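Local coordinates for protein cryptic loci regulator 2 (Schizosaccharomyces pombe 972h-, PDB 5IKJ) that promotes transcriptional silencing upstream of histone deacetylases and is required for nucleosome positioning at heterochromatic loci and for the silencing function of the SHREC complex, at residues A[42-56]-A[143-156]. Residues are numbered along the deposited sequence; the frame is centred on the assembly and turned at random.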
# COMPACT_ATOMS: atom_id res chain seq x y z
N LEU A 42 18.46 -34.31 -20.52
CA LEU A 42 17.82 -33.89 -19.28
C LEU A 42 18.20 -34.87 -18.18
O LEU A 42 18.12 -36.09 -18.36
CB LEU A 42 16.30 -33.82 -19.43
CG LEU A 42 15.73 -32.61 -20.17
CD1 LEU A 42 14.23 -32.76 -20.36
CD2 LEU A 42 16.04 -31.32 -19.42
N LYS A 43 18.61 -34.33 -17.04
CA LYS A 43 19.06 -35.13 -15.90
C LYS A 43 18.16 -34.87 -14.70
O LYS A 43 18.17 -33.74 -14.17
CB LYS A 43 20.52 -34.79 -15.57
CG LYS A 43 21.04 -35.38 -14.27
CD LYS A 43 22.55 -35.21 -14.18
CE LYS A 43 23.04 -35.29 -12.75
NZ LYS A 43 24.53 -35.36 -12.69
N PRO A 44 17.37 -35.84 -14.25
CA PRO A 44 16.48 -35.58 -13.11
C PRO A 44 17.25 -35.20 -11.86
O PRO A 44 18.29 -35.78 -11.55
CB PRO A 44 15.74 -36.91 -12.93
CG PRO A 44 15.86 -37.61 -14.24
CD PRO A 44 17.18 -37.20 -14.79
N LEU A 45 16.73 -34.21 -11.14
CA LEU A 45 17.31 -33.78 -9.87
C LEU A 45 16.35 -34.15 -8.74
O LEU A 45 15.36 -33.43 -8.51
CB LEU A 45 17.57 -32.27 -9.87
CG LEU A 45 18.63 -31.75 -10.85
CD1 LEU A 45 18.84 -30.26 -10.66
CD2 LEU A 45 19.96 -32.49 -10.70
N PRO A 46 16.58 -35.24 -8.02
CA PRO A 46 15.63 -35.66 -6.99
C PRO A 46 15.68 -34.76 -5.77
O PRO A 46 16.52 -33.86 -5.65
CB PRO A 46 16.08 -37.08 -6.66
CG PRO A 46 17.54 -37.06 -6.91
CD PRO A 46 17.73 -36.15 -8.10
N HIS A 47 14.76 -35.02 -4.84
CA HIS A 47 14.66 -34.23 -3.61
C HIS A 47 16.01 -34.13 -2.91
O HIS A 47 16.36 -33.07 -2.37
CB HIS A 47 13.62 -34.86 -2.68
CG HIS A 47 13.48 -34.15 -1.37
ND1 HIS A 47 12.58 -33.13 -1.16
CD2 HIS A 47 14.14 -34.30 -0.20
CE1 HIS A 47 12.68 -32.69 0.08
NE2 HIS A 47 13.63 -33.39 0.69
N GLN A 48 16.79 -35.22 -2.90
CA GLN A 48 18.03 -35.25 -2.13
C GLN A 48 19.15 -34.47 -2.79
O GLN A 48 20.08 -34.05 -2.09
CB GLN A 48 18.48 -36.70 -1.93
CG GLN A 48 17.36 -37.70 -1.66
CD GLN A 48 16.88 -38.38 -2.92
OE1 GLN A 48 17.67 -38.91 -3.70
NE2 GLN A 48 15.57 -38.36 -3.14
N ASP A 49 19.09 -34.25 -4.10
CA ASP A 49 20.18 -33.59 -4.81
C ASP A 49 20.43 -32.21 -4.21
O ASP A 49 19.50 -31.48 -3.86
CB ASP A 49 19.86 -33.47 -6.30
CG ASP A 49 21.05 -32.99 -7.12
OD1 ASP A 49 21.44 -31.80 -6.98
OD2 ASP A 49 21.60 -33.78 -7.92
N SER A 50 21.71 -31.85 -4.10
CA SER A 50 22.08 -30.56 -3.52
C SER A 50 21.53 -29.40 -4.34
O SER A 50 21.29 -28.32 -3.80
CB SER A 50 23.60 -30.46 -3.41
OG SER A 50 23.98 -29.26 -2.74
N LYS A 51 21.33 -29.60 -5.64
CA LYS A 51 20.79 -28.55 -6.49
C LYS A 51 19.27 -28.46 -6.39
O LYS A 51 18.71 -27.36 -6.47
CB LYS A 51 21.22 -28.77 -7.93
CG LYS A 51 22.71 -28.54 -8.15
CD LYS A 51 23.21 -29.21 -9.41
CE LYS A 51 24.66 -28.87 -9.67
NZ LYS A 51 25.17 -29.50 -10.92
N ASN A 52 18.59 -29.60 -6.23
CA ASN A 52 17.16 -29.56 -5.93
C ASN A 52 16.90 -28.82 -4.63
O ASN A 52 15.97 -28.01 -4.54
CB ASN A 52 16.62 -30.99 -5.85
CG ASN A 52 15.11 -31.03 -5.70
OD1 ASN A 52 14.54 -30.36 -4.84
ND2 ASN A 52 14.46 -31.82 -6.54
N LEU A 53 17.72 -29.07 -3.60
CA LEU A 53 17.59 -28.34 -2.35
C LEU A 53 17.77 -26.84 -2.58
O LEU A 53 16.95 -26.03 -2.13
CB LEU A 53 18.62 -28.85 -1.34
CG LEU A 53 18.85 -27.99 -0.09
CD1 LEU A 53 17.56 -27.78 0.69
CD2 LEU A 53 19.92 -28.62 0.80
N LEU A 54 18.83 -26.45 -3.28
CA LEU A 54 19.06 -25.04 -3.56
C LEU A 54 17.88 -24.43 -4.31
O LEU A 54 17.46 -23.30 -4.02
CB LEU A 54 20.35 -24.86 -4.37
CG LEU A 54 20.68 -23.43 -4.79
CD1 LEU A 54 20.91 -22.54 -3.58
CD2 LEU A 54 21.90 -23.41 -5.71
N TYR A 55 17.33 -25.16 -5.28
CA TYR A 55 16.13 -24.71 -5.98
C TYR A 55 15.00 -24.44 -4.99
O TYR A 55 14.38 -23.37 -5.01
CB TYR A 55 15.72 -25.76 -7.01
CG TYR A 55 14.70 -25.29 -8.03
CD1 TYR A 55 13.35 -25.23 -7.71
CD2 TYR A 55 15.09 -24.92 -9.31
CE1 TYR A 55 12.42 -24.81 -8.64
CE2 TYR A 55 14.17 -24.50 -10.24
CZ TYR A 55 12.83 -24.45 -9.91
OH TYR A 55 11.91 -24.03 -10.84
N ARG A 56 14.72 -25.40 -4.11
CA ARG A 56 13.65 -25.25 -3.14
C ARG A 56 13.99 -24.24 -2.05
O ARG A 56 13.08 -23.70 -1.42
CB ARG A 56 13.33 -26.61 -2.52
CG ARG A 56 12.79 -27.63 -3.52
CD ARG A 56 12.43 -28.96 -2.88
NE ARG A 56 12.73 -28.99 -1.45
CZ ARG A 56 13.75 -29.64 -0.89
NH1 ARG A 56 14.60 -30.34 -1.62
NH2 ARG A 56 13.92 -29.58 0.43
N TYR A 143 12.31 -22.30 3.25
CA TYR A 143 12.63 -23.19 2.14
C TYR A 143 11.45 -24.11 1.89
O TYR A 143 10.68 -24.42 2.81
CB TYR A 143 13.89 -24.01 2.42
CG TYR A 143 13.68 -25.15 3.38
CD1 TYR A 143 13.73 -24.96 4.75
CD2 TYR A 143 13.42 -26.44 2.90
CE1 TYR A 143 13.54 -26.01 5.63
CE2 TYR A 143 13.23 -27.49 3.77
CZ TYR A 143 13.28 -27.27 5.13
OH TYR A 143 13.09 -28.33 6.00
N LEU A 144 11.30 -24.54 0.64
CA LEU A 144 10.24 -25.47 0.28
C LEU A 144 10.58 -26.85 0.83
O LEU A 144 11.56 -27.47 0.42
CB LEU A 144 10.08 -25.52 -1.24
CG LEU A 144 8.87 -24.79 -1.82
CD1 LEU A 144 8.82 -23.34 -1.36
CD2 LEU A 144 8.89 -24.87 -3.34
N ALA A 145 9.76 -27.33 1.77
CA ALA A 145 9.89 -28.71 2.23
C ALA A 145 9.87 -29.68 1.06
O ALA A 145 10.54 -30.71 1.10
CB ALA A 145 8.75 -29.06 3.19
N SER A 146 9.11 -29.36 0.02
CA SER A 146 8.92 -30.26 -1.11
C SER A 146 8.37 -29.46 -2.28
O SER A 146 7.65 -28.47 -2.09
CB SER A 146 7.96 -31.39 -0.74
OG SER A 146 7.58 -32.13 -1.89
N LEU A 147 8.73 -29.88 -3.48
CA LEU A 147 8.15 -29.28 -4.67
C LEU A 147 6.66 -29.60 -4.73
O LEU A 147 6.21 -30.63 -4.21
CB LEU A 147 8.84 -29.79 -5.93
CG LEU A 147 10.24 -29.24 -6.21
CD1 LEU A 147 10.90 -30.06 -7.31
CD2 LEU A 147 10.18 -27.77 -6.61
N PRO A 148 5.86 -28.74 -5.35
CA PRO A 148 4.42 -29.04 -5.46
C PRO A 148 4.20 -30.39 -6.13
O PRO A 148 4.90 -30.76 -7.07
CB PRO A 148 3.88 -27.88 -6.32
CG PRO A 148 4.92 -26.81 -6.24
CD PRO A 148 6.22 -27.50 -6.05
N THR A 149 3.22 -31.13 -5.60
CA THR A 149 2.92 -32.46 -6.11
C THR A 149 2.88 -32.47 -7.63
O THR A 149 2.31 -31.58 -8.26
CB THR A 149 1.58 -32.94 -5.55
OG1 THR A 149 1.69 -33.10 -4.13
CG2 THR A 149 1.15 -34.27 -6.17
N ASN A 150 3.52 -33.49 -8.21
CA ASN A 150 3.55 -33.78 -9.65
C ASN A 150 4.46 -32.85 -10.44
O ASN A 150 4.42 -32.87 -11.68
CB ASN A 150 2.15 -33.73 -10.28
CG ASN A 150 1.32 -34.96 -9.94
OD1 ASN A 150 1.59 -35.65 -8.96
ND2 ASN A 150 0.31 -35.24 -10.75
N TYR A 151 5.29 -32.04 -9.78
CA TYR A 151 6.33 -31.27 -10.46
C TYR A 151 7.66 -31.99 -10.34
O TYR A 151 7.99 -32.54 -9.29
CB TYR A 151 6.43 -29.85 -9.89
CG TYR A 151 5.39 -28.89 -10.43
CD1 TYR A 151 4.11 -28.86 -9.90
CD2 TYR A 151 5.70 -28.02 -11.47
CE1 TYR A 151 3.16 -27.98 -10.39
CE2 TYR A 151 4.75 -27.14 -11.96
CZ TYR A 151 3.48 -27.13 -11.42
OH TYR A 151 2.54 -26.26 -11.91
N GLN A 152 8.44 -31.97 -11.42
CA GLN A 152 9.72 -32.67 -11.49
C GLN A 152 10.79 -31.71 -11.99
O GLN A 152 10.61 -31.04 -13.01
CB GLN A 152 9.63 -33.89 -12.40
CG GLN A 152 10.89 -34.75 -12.41
CD GLN A 152 11.17 -35.40 -11.07
OE1 GLN A 152 12.22 -35.17 -10.47
NE2 GLN A 152 10.24 -36.22 -10.60
N LEU A 153 11.91 -31.65 -11.27
CA LEU A 153 13.02 -30.78 -11.61
C LEU A 153 14.05 -31.53 -12.45
O LEU A 153 14.21 -32.75 -12.32
CB LEU A 153 13.68 -30.23 -10.34
CG LEU A 153 14.82 -29.23 -10.51
CD1 LEU A 153 14.32 -27.92 -11.10
CD2 LEU A 153 15.52 -29.01 -9.18
N TYR A 154 14.76 -30.79 -13.30
CA TYR A 154 15.75 -31.38 -14.20
C TYR A 154 16.90 -30.41 -14.39
O TYR A 154 16.74 -29.19 -14.28
CB TYR A 154 15.15 -31.71 -15.57
CG TYR A 154 14.05 -32.75 -15.55
CD1 TYR A 154 12.75 -32.40 -15.22
CD2 TYR A 154 14.31 -34.07 -15.87
CE1 TYR A 154 11.74 -33.34 -15.21
CE2 TYR A 154 13.31 -35.02 -15.86
CZ TYR A 154 12.03 -34.65 -15.53
OH TYR A 154 11.03 -35.60 -15.51
N GLN A 155 18.07 -30.97 -14.69
CA GLN A 155 19.21 -30.22 -15.20
C GLN A 155 19.32 -30.47 -16.70
O GLN A 155 19.33 -31.63 -17.13
CB GLN A 155 20.51 -30.62 -14.50
CG GLN A 155 21.68 -29.70 -14.81
CD GLN A 155 22.96 -30.11 -14.09
OE1 GLN A 155 23.32 -29.53 -13.07
NE2 GLN A 155 23.65 -31.11 -14.63
N ARG A 156 19.41 -29.41 -17.48
CA ARG A 156 19.55 -29.52 -18.93
C ARG A 156 20.86 -28.87 -19.37
O ARG A 156 21.16 -27.74 -18.98
CB ARG A 156 18.39 -28.86 -19.67
CG ARG A 156 18.28 -29.33 -21.12
CD ARG A 156 17.16 -28.62 -21.86
NE ARG A 156 17.58 -27.31 -22.37
CZ ARG A 156 17.67 -26.97 -23.65
NH1 ARG A 156 18.06 -25.74 -23.97
NH2 ARG A 156 17.37 -27.83 -24.61
O HOH W 1 12.60 -33.14 -8.69
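Arg56 has CG anti to its carbonyl carbon and a sharp bend at chi3 (-3°), which brings NE to Leu144 O. Arg56 NE to Leu144 O is a 2.7 Å hydrogen bond, with the oxygen close to the guanidinium plane. NH2 adds a weak bond to the same oxygen. NH1 reaches back along the helix to Asn52 OD1, and His47 CE1 lies over one face of the guanidinium. An alanine here removes the guanidinium, which would probably leave Leu144 O with no side-chain donor and Asn52 OD1 without its NH1 partner. The backbone joins here too, as Leu144 N donates to Arg56 O at 2.8 Å.

Leu153 sends CG anti to the backbone N (chi1 -177°), and its two methyls part. CD1 sits over the Tyr55 ring in a CH-pi contact, 3.8 Å from the centroid. Leu153 CD2 packs on Leu45 CD1, 3.8 Å away, and on Asn52 CA. Tyr55 also touches Phe186 of helix 183-195, the helix that carries the zinc ligand His189.

Strand 42-44 is an edge strand of a three-stranded antiparallel sheet, with 152-156 in the middle and 168-172 beyond. Lys43 and Gln155 are a hydrogen-bonded antiparallel pair: Lys43 N to Gln155 O and Gln155 N to Lys43 O are both 2.8 Å. Next to it, Pro44 CG leans on Tyr154 CE2. Leu45 N donates to Leu153 O.

Lys51 NZ donates a hydrogen bond to Gln155 OE1 (2.8 Å), in the plane of that side-chain carbonyl. Leu45 O accepts from Asn52 ND2 and from a water that also bridges Gln152 OE1 and Leu153 N.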